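Local atomic coordinates of DR hemagglutinin structural subunit (Escherichia coli, PDB entry 2JKN), a protein that forms the fimbrial adhesin of uropathogenic strains, mediates their adherence to the upper urinary tract and binds the Dr blood group antigen. Residues G52-Q57 / I122-D127. Residues are numbered along the deposited sequence; the frame is centred on the assembly and turned at random.
Sequences GPVTVQ and IGIYVD. With CL8 (chloramphenicol succinate), chain I.
The antiparallel pairing of strands 50-59 and 119-126 in this immunoglobulin-like fimbrial subunit illustrates how one pair of neighbouring strands can serve core and ligand pocket at once. Val54 and Ile122 form a hydrogen-bonded pair: Ile122 N gives a nearly straight bond to Val54 O at 2.8 Å, while the return bond from Val54 N to Ile122 O is more bent (139°). Further along, Ile124 N reaches Gly52 O at 3.1 Å, and Pro53, which has no N-H, faces Gly123 in the non-hydrogen-bonded pair between.

On the buried face, the side chains of Val54 and Ile124 cross at a slant, CG2 of the first 3.9 Å from CG1 of the second, and Val56 CG2 meets Ile122 CG1 at 3.6 Å. In both isoleucines CG1 stands anti to the carbonyl carbon (chi1 -66° in Ile122, -51° in Ile124), which turns this longer branch to the valine methyls. Ile95 of strand 90-97 continues this apolar layer.

The Pro53 and Gly123 face receives chloramphenicol succinate. Its atom CL1 sits 3.6 Å above one face of the Tyr125 ring, offset toward the rim, and 3.2 Å from Gly52 O; CL2 lies 3.7 Å from Gly123 CA, where no side chain intervenes. Pro53 CD approaches ligand O15 at 3.3 Å, and Ile121 and Ile51 help complete the chloramphenicol pocket of this Dr-family adhesin.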
# COMPACT_ATOMS: atom_id res chain seq x y z
N GLY A 52 14.74 11.21 -6.17
CA GLY A 52 14.68 9.86 -6.74
C GLY A 52 14.33 9.88 -8.22
O GLY A 52 13.86 10.88 -8.75
N PRO A 53 14.54 8.74 -8.88
CA PRO A 53 14.22 8.63 -10.29
C PRO A 53 12.79 8.10 -10.48
O PRO A 53 12.23 7.42 -9.61
CB PRO A 53 15.23 7.59 -10.78
CG PRO A 53 15.39 6.67 -9.61
CD PRO A 53 15.30 7.57 -8.39
N VAL A 54 12.22 8.41 -11.64
CA VAL A 54 10.90 7.92 -12.03
C VAL A 54 11.06 7.29 -13.41
O VAL A 54 11.39 7.97 -14.37
CB VAL A 54 9.87 9.08 -12.08
CG1 VAL A 54 8.50 8.60 -12.61
CG2 VAL A 54 9.75 9.73 -10.72
N THR A 55 10.81 5.99 -13.53
CA THR A 55 10.94 5.37 -14.84
C THR A 55 9.71 5.64 -15.66
O THR A 55 8.60 5.69 -15.14
CB THR A 55 11.20 3.85 -14.75
OG1 THR A 55 10.09 3.23 -14.07
CG2 THR A 55 12.52 3.56 -13.98
N VAL A 56 9.91 5.83 -16.96
CA VAL A 56 8.83 6.06 -17.89
C VAL A 56 9.09 5.15 -19.09
O VAL A 56 10.17 5.19 -19.69
CB VAL A 56 8.79 7.57 -18.35
CG1 VAL A 56 7.67 7.81 -19.39
CG2 VAL A 56 8.64 8.54 -17.15
N GLN A 57 8.09 4.36 -19.46
CA GLN A 57 8.17 3.51 -20.64
C GLN A 57 6.87 3.66 -21.45
O GLN A 57 5.81 3.19 -21.02
CB GLN A 57 8.38 2.04 -20.25
CG GLN A 57 9.81 1.73 -19.67
CD GLN A 57 10.92 1.72 -20.72
OE1 GLN A 57 10.66 1.93 -21.90
NE2 GLN A 57 12.15 1.40 -20.30
N ILE A 122 12.95 10.06 -15.44
CA ILE A 122 12.64 11.44 -15.06
C ILE A 122 13.22 11.62 -13.66
O ILE A 122 12.86 10.89 -12.74
CB ILE A 122 11.11 11.69 -15.05
CG1 ILE A 122 10.52 11.59 -16.48
CG2 ILE A 122 10.81 13.09 -14.43
CD1 ILE A 122 10.73 12.82 -17.33
N GLY A 123 14.11 12.58 -13.47
CA GLY A 123 14.63 12.81 -12.13
C GLY A 123 13.79 13.85 -11.35
O GLY A 123 13.28 14.81 -11.92
N ILE A 124 13.66 13.63 -10.06
CA ILE A 124 12.97 14.59 -9.17
C ILE A 124 14.05 15.20 -8.28
O ILE A 124 14.81 14.47 -7.63
CB ILE A 124 11.89 13.92 -8.32
CG1 ILE A 124 10.93 13.09 -9.20
CG2 ILE A 124 11.13 14.98 -7.51
CD1 ILE A 124 10.17 13.91 -10.25
N TYR A 125 14.18 16.53 -8.33
CA TYR A 125 15.24 17.25 -7.61
C TYR A 125 14.68 18.39 -6.72
O TYR A 125 13.76 19.10 -7.11
CB TYR A 125 16.25 17.85 -8.61
CG TYR A 125 16.85 16.85 -9.58
CD1 TYR A 125 18.05 16.21 -9.31
CD2 TYR A 125 16.21 16.55 -10.80
CE1 TYR A 125 18.59 15.28 -10.20
CE2 TYR A 125 16.74 15.62 -11.68
CZ TYR A 125 17.91 14.97 -11.37
OH TYR A 125 18.45 14.07 -12.26
N VAL A 126 15.29 18.60 -5.57
CA VAL A 126 14.89 19.70 -4.70
C VAL A 126 15.10 21.03 -5.47
O VAL A 126 16.15 21.24 -6.09
CB VAL A 126 15.69 19.68 -3.36
CG1 VAL A 126 15.42 20.95 -2.55
CG2 VAL A 126 15.33 18.43 -2.55
N ASP A 127 14.08 21.89 -5.48
CA ASP A 127 14.16 23.17 -6.19
C ASP A 127 14.33 24.30 -5.18
O ASP A 127 13.35 24.78 -4.59
CB ASP A 127 12.87 23.40 -7.00
CG ASP A 127 12.86 24.75 -7.75
OD1 ASP A 127 13.94 25.32 -8.02
OD2 ASP A 127 11.75 25.23 -8.07
C1 CL8 I . 18.03 11.34 -10.00
CL1 CL8 I . 16.77 12.24 -9.10
CL2 CL8 I . 17.39 10.45 -11.40
C2 CL8 I . 18.66 10.34 -8.96
O2 CL8 I . 17.94 9.81 -8.11
N2 CL8 I . 19.90 10.19 -9.10
C3 CL8 I . 20.92 9.39 -8.38
C4 CL8 I . 21.62 10.24 -7.30
C5 CL8 I . 21.52 8.29 -9.18
O5 CL8 I . 22.57 9.05 -9.82
C6 CL8 I . 20.75 7.42 -9.99
C7 CL8 I . 19.81 6.57 -9.43
C8 CL8 I . 19.02 5.76 -10.28
C9 CL8 I . 19.22 5.92 -11.66
N9 CL8 I . 18.39 5.07 -12.59
O9A CL8 I . 18.60 5.24 -13.79
O9B CL8 I . 17.61 4.30 -12.12
C10 CL8 I . 20.10 6.80 -12.20
C11 CL8 I . 20.89 7.57 -11.37
O4 CL8 I . 21.01 10.25 -5.99
O15 CL8 I . 17.45 7.91 -5.88
C15 CL8 I . 17.26 8.28 -4.74
O16 CL8 I . 16.55 7.52 -3.89
C14 CL8 I . 17.82 9.60 -4.27
C13 CL8 I . 18.56 10.28 -5.43
C12 CL8 I . 19.81 9.52 -5.78
O12 CL8 I . 19.76 8.32 -5.91